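Local coordinates for protein GCN5-related N-acetyltransferase (Arthrobacter sp., PDB 2R1I) that probably transfers an acetyl group from acetyl-coenzyme A to an amine of its substrate, at residues A[66-74]-A[81-89]. Numbering follows the deposited sequence.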
loop_
_atom_site.group_PDB
_atom_site.type_symbol
_atom_site.label_atom_id
_atom_site.label_comp_id
_atom_site.label_asym_id
_atom_site.label_seq_id
_atom_site.Cartn_x
_atom_site.Cartn_y
_atom_site.Cartn_z
ATOM N N ALA A 66 -6.444 17.837 6.186
ATOM C CA ALA A 66 -7.560 17.949 7.109
ATOM C C ALA A 66 -7.952 16.615 7.736
ATOM O O ALA A 66 -8.642 16.591 8.754
ATOM C CB ALA A 66 -8.796 18.512 6.392
ATOM N N GLY A 67 -7.529 15.510 7.130
ATOM C CA GLY A 67 -7.783 14.156 7.641
ATOM C C GLY A 67 -6.553 13.458 8.196
ATOM O O GLY A 67 -5.506 14.081 8.448
ATOM N N GLU A 68 -6.706 12.146 8.370
ATOM C CA GLU A 68 -5.743 11.268 9.049
ATOM C C GLU A 68 -5.296 10.129 8.124
ATOM O O GLU A 68 -4.458 9.328 8.512
ATOM C CB GLU A 68 -6.366 10.644 10.327
ATOM C CG GLU A 68 -6.915 11.659 11.303
ATOM C CD GLU A 68 -5.820 12.612 11.791
ATOM O OE1 GLU A 68 -4.723 12.102 12.072
ATOM O OE2 GLU A 68 -6.049 13.856 11.864
ATOM N N ASP A 69 -5.790 10.105 6.866
ATOM C CA ASP A 69 -5.444 8.997 5.947
ATOM C C ASP A 69 -4.073 9.169 5.292
ATOM O O ASP A 69 -3.375 8.197 4.989
ATOM C CB ASP A 69 -6.525 8.839 4.891
ATOM C CG ASP A 69 -7.900 8.711 5.475
ATOM O OD1 ASP A 69 -8.059 7.874 6.391
ATOM O OD2 ASP A 69 -8.795 9.456 5.005
ATOM N N VAL A 70 -3.759 10.391 4.877
ATOM C CA VAL A 70 -2.426 10.757 4.369
ATOM C C VAL A 70 -1.935 11.851 5.292
ATOM O O VAL A 70 -2.635 12.838 5.550
ATOM C CB VAL A 70 -2.475 11.298 2.963
ATOM C CG1 VAL A 70 -1.115 11.887 2.512
ATOM C CG2 VAL A 70 -2.905 10.165 2.011
ATOM N N VAL A 71 -0.745 11.620 5.841
ATOM C CA VAL A 71 -0.127 12.533 6.799
ATOM C C VAL A 71 1.204 12.974 6.191
ATOM O O VAL A 71 1.923 12.185 5.575
ATOM C CB VAL A 71 0.094 11.811 8.166
ATOM C CG1 VAL A 71 1.031 12.701 9.081
ATOM C CG2 VAL A 71 -1.262 11.401 8.842
ATOM N N VAL A 72 1.517 14.263 6.321
ATOM C CA VAL A 72 2.763 14.833 5.778
ATOM C C VAL A 72 3.550 15.418 6.956
ATOM O O VAL A 72 2.999 16.130 7.803
ATOM C CB VAL A 72 2.538 15.876 4.693
ATOM C CG1 VAL A 72 3.880 16.581 4.327
ATOM C CG2 VAL A 72 1.813 15.227 3.478
ATOM N N LEU A 73 4.821 15.018 7.022
ATOM C CA LEU A 73 5.793 15.548 8.021
ATOM C C LEU A 73 6.773 16.470 7.297
ATOM O O LEU A 73 7.213 16.149 6.165
ATOM C CB LEU A 73 6.534 14.465 8.823
ATOM C CG LEU A 73 5.684 13.466 9.605
ATOM C CD1 LEU A 73 6.549 12.450 10.319
ATOM C CD2 LEU A 73 4.739 14.182 10.563
ATOM N N LEU A 74 7.113 17.601 7.939
ATOM C CA LEU A 74 8.003 18.609 7.395
ATOM C C LEU A 74 9.237 18.752 8.292
ATOM O O LEU A 74 9.108 18.755 9.514
ATOM C CB LEU A 74 7.318 19.972 7.324
ATOM C CG LEU A 74 6.098 20.054 6.403
ATOM C CD1 LEU A 74 5.384 21.361 6.584
ATOM C CD2 LEU A 74 6.539 19.876 4.972
ATOM N N GLY A 81 12.667 19.411 3.532
ATOM C CA GLY A 81 12.378 17.985 3.348
ATOM C C GLY A 81 11.001 17.622 3.871
ATOM O O GLY A 81 10.459 18.258 4.765
ATOM N N LEU A 82 10.462 16.559 3.322
ATOM C CA LEU A 82 9.167 16.072 3.760
ATOM C C LEU A 82 9.046 14.568 3.630
ATOM O O LEU A 82 9.805 13.944 2.855
ATOM C CB LEU A 82 8.054 16.792 2.995
ATOM C CG LEU A 82 7.851 16.638 1.495
ATOM C CD1 LEU A 82 7.311 15.262 1.085
ATOM C CD2 LEU A 82 6.857 17.706 1.004
ATOM N N ALA A 83 8.120 14.009 4.413
ATOM C CA ALA A 83 7.683 12.628 4.294
ATOM C C ALA A 83 6.156 12.594 4.124
ATOM O O ALA A 83 5.464 13.408 4.750
ATOM C CB ALA A 83 8.077 11.849 5.518
ATOM N N VAL A 84 5.684 11.675 3.270
ATOM C CA VAL A 84 4.250 11.424 3.017
ATOM C C VAL A 84 3.969 9.993 3.442
ATOM O O VAL A 84 4.606 9.054 2.903
ATOM C CB VAL A 84 3.838 11.641 1.542
ATOM C CG1 VAL A 84 2.349 11.437 1.371
ATOM C CG2 VAL A 84 4.208 13.056 1.117
ATOM N N LEU A 85 3.048 9.883 4.389
ATOM C CA LEU A 85 2.588 8.588 4.955
ATOM C C LEU A 85 1.161 8.354 4.610
ATOM O O LEU A 85 0.345 9.245 4.781
ATOM C CB LEU A 85 2.690 8.563 6.459
ATOM C CG LEU A 85 4.111 8.569 7.024
ATOM C CD1 LEU A 85 4.146 9.040 8.489
ATOM C CD2 LEU A 85 4.707 7.160 6.904
ATOM N N SER A 86 0.798 7.132 4.189
ATOM C CA SER A 86 -0.596 6.769 4.039
ATOM C C SER A 86 -0.919 5.615 4.980
ATOM O O SER A 86 -0.065 4.792 5.250
ATOM C CB SER A 86 -0.899 6.365 2.605
ATOM O OG SER A 86 -0.191 5.236 2.166
ATOM N N PHE A 87 -2.160 5.619 5.433
ATOM C CA PHE A 87 -2.692 4.622 6.380
ATOM C C PHE A 87 -3.879 3.924 5.788
ATOM O O PHE A 87 -4.703 4.542 5.096
ATOM C CB PHE A 87 -3.113 5.355 7.642
ATOM C CG PHE A 87 -1.970 5.928 8.420
ATOM C CD1 PHE A 87 -1.433 7.162 8.094
ATOM C CD2 PHE A 87 -1.395 5.187 9.428
ATOM C CE1 PHE A 87 -0.327 7.639 8.805
ATOM C CE2 PHE A 87 -0.324 5.627 10.134
ATOM C CZ PHE A 87 0.219 6.878 9.831
ATOM N N ARG A 88 -4.023 2.644 6.109
ATOM C CA ARG A 88 -5.162 1.866 5.633
ATOM C C ARG A 88 -5.413 0.718 6.618
ATOM O O ARG A 88 -4.491 0.264 7.315
ATOM C CB ARG A 88 -4.883 1.324 4.240
ATOM C CG ARG A 88 -3.880 0.190 4.186
ATOM C CD ARG A 88 -3.395 -0.175 2.788
ATOM N NE ARG A 88 -2.616 -1.401 2.808
ATOM C CZ ARG A 88 -1.288 -1.505 2.954
ATOM N NH1 ARG A 88 -0.512 -0.441 3.137
ATOM N NH2 ARG A 88 -0.728 -2.701 2.906
ATOM N N PRO A 89 -6.641 0.204 6.638
ATOM C CA PRO A 89 -6.848 -0.977 7.493
ATOM C C PRO A 89 -6.308 -2.262 6.778
ATOM O O PRO A 89 -6.096 -2.251 5.564
ATOM C CB PRO A 89 -8.361 -1.070 7.606
ATOM C CG PRO A 89 -8.951 0.088 6.919
ATOM C CD PRO A 89 -7.914 0.640 6.003
#
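Val71 and Leu85 pair through both backbone groups, N of Val71 giving a 2.8 Å bond to O of Leu85 and N of Leu85 returning one to O of Val71 with an N-H...O angle of 174°. Leu73 and Ala83 repeat this reciprocal pair, making strands 70-75 and 81-88 an antiparallel beta hairpin inside the mixed sheet of the GNAT fold. A fifth bond, Phe87 N to Asp69 O at 2.9 Å, extends the ladder just before strand 70-75 begins.

Side chains alternate between two faces. Leu73, Ala83 and Leu85 meet helix 109-128, and a small methyl suits Ala83 where it touches Ser122; Val71, on the same face, lies beside Arg129. The other face carries Val70, Val72, Leu74, Leu82 and Val84, and helix 33-47 packs on Val72, Leu74 and Leu82. Branched valines suit these extended backbones. Val84 serves two neighbours: CG1, anti to its own N (chi1 -177°), meets Val70 CG1 at 3.7 Å, while CG2 lies beside Val72 CG2 at 4.0 Å. Ser86 sits on this face too, its buried hydroxyl satisfied by Asp101 of the next strand.

Phe87, whose ring makes a cation-pi contact with Arg129, closes the ladder. Its chi1 of -68° sets CG beside its own backbone N. The ring has Asp69 O at its edge, and its CE1 comes obliquely to within 3.9 Å of Val71 CG2.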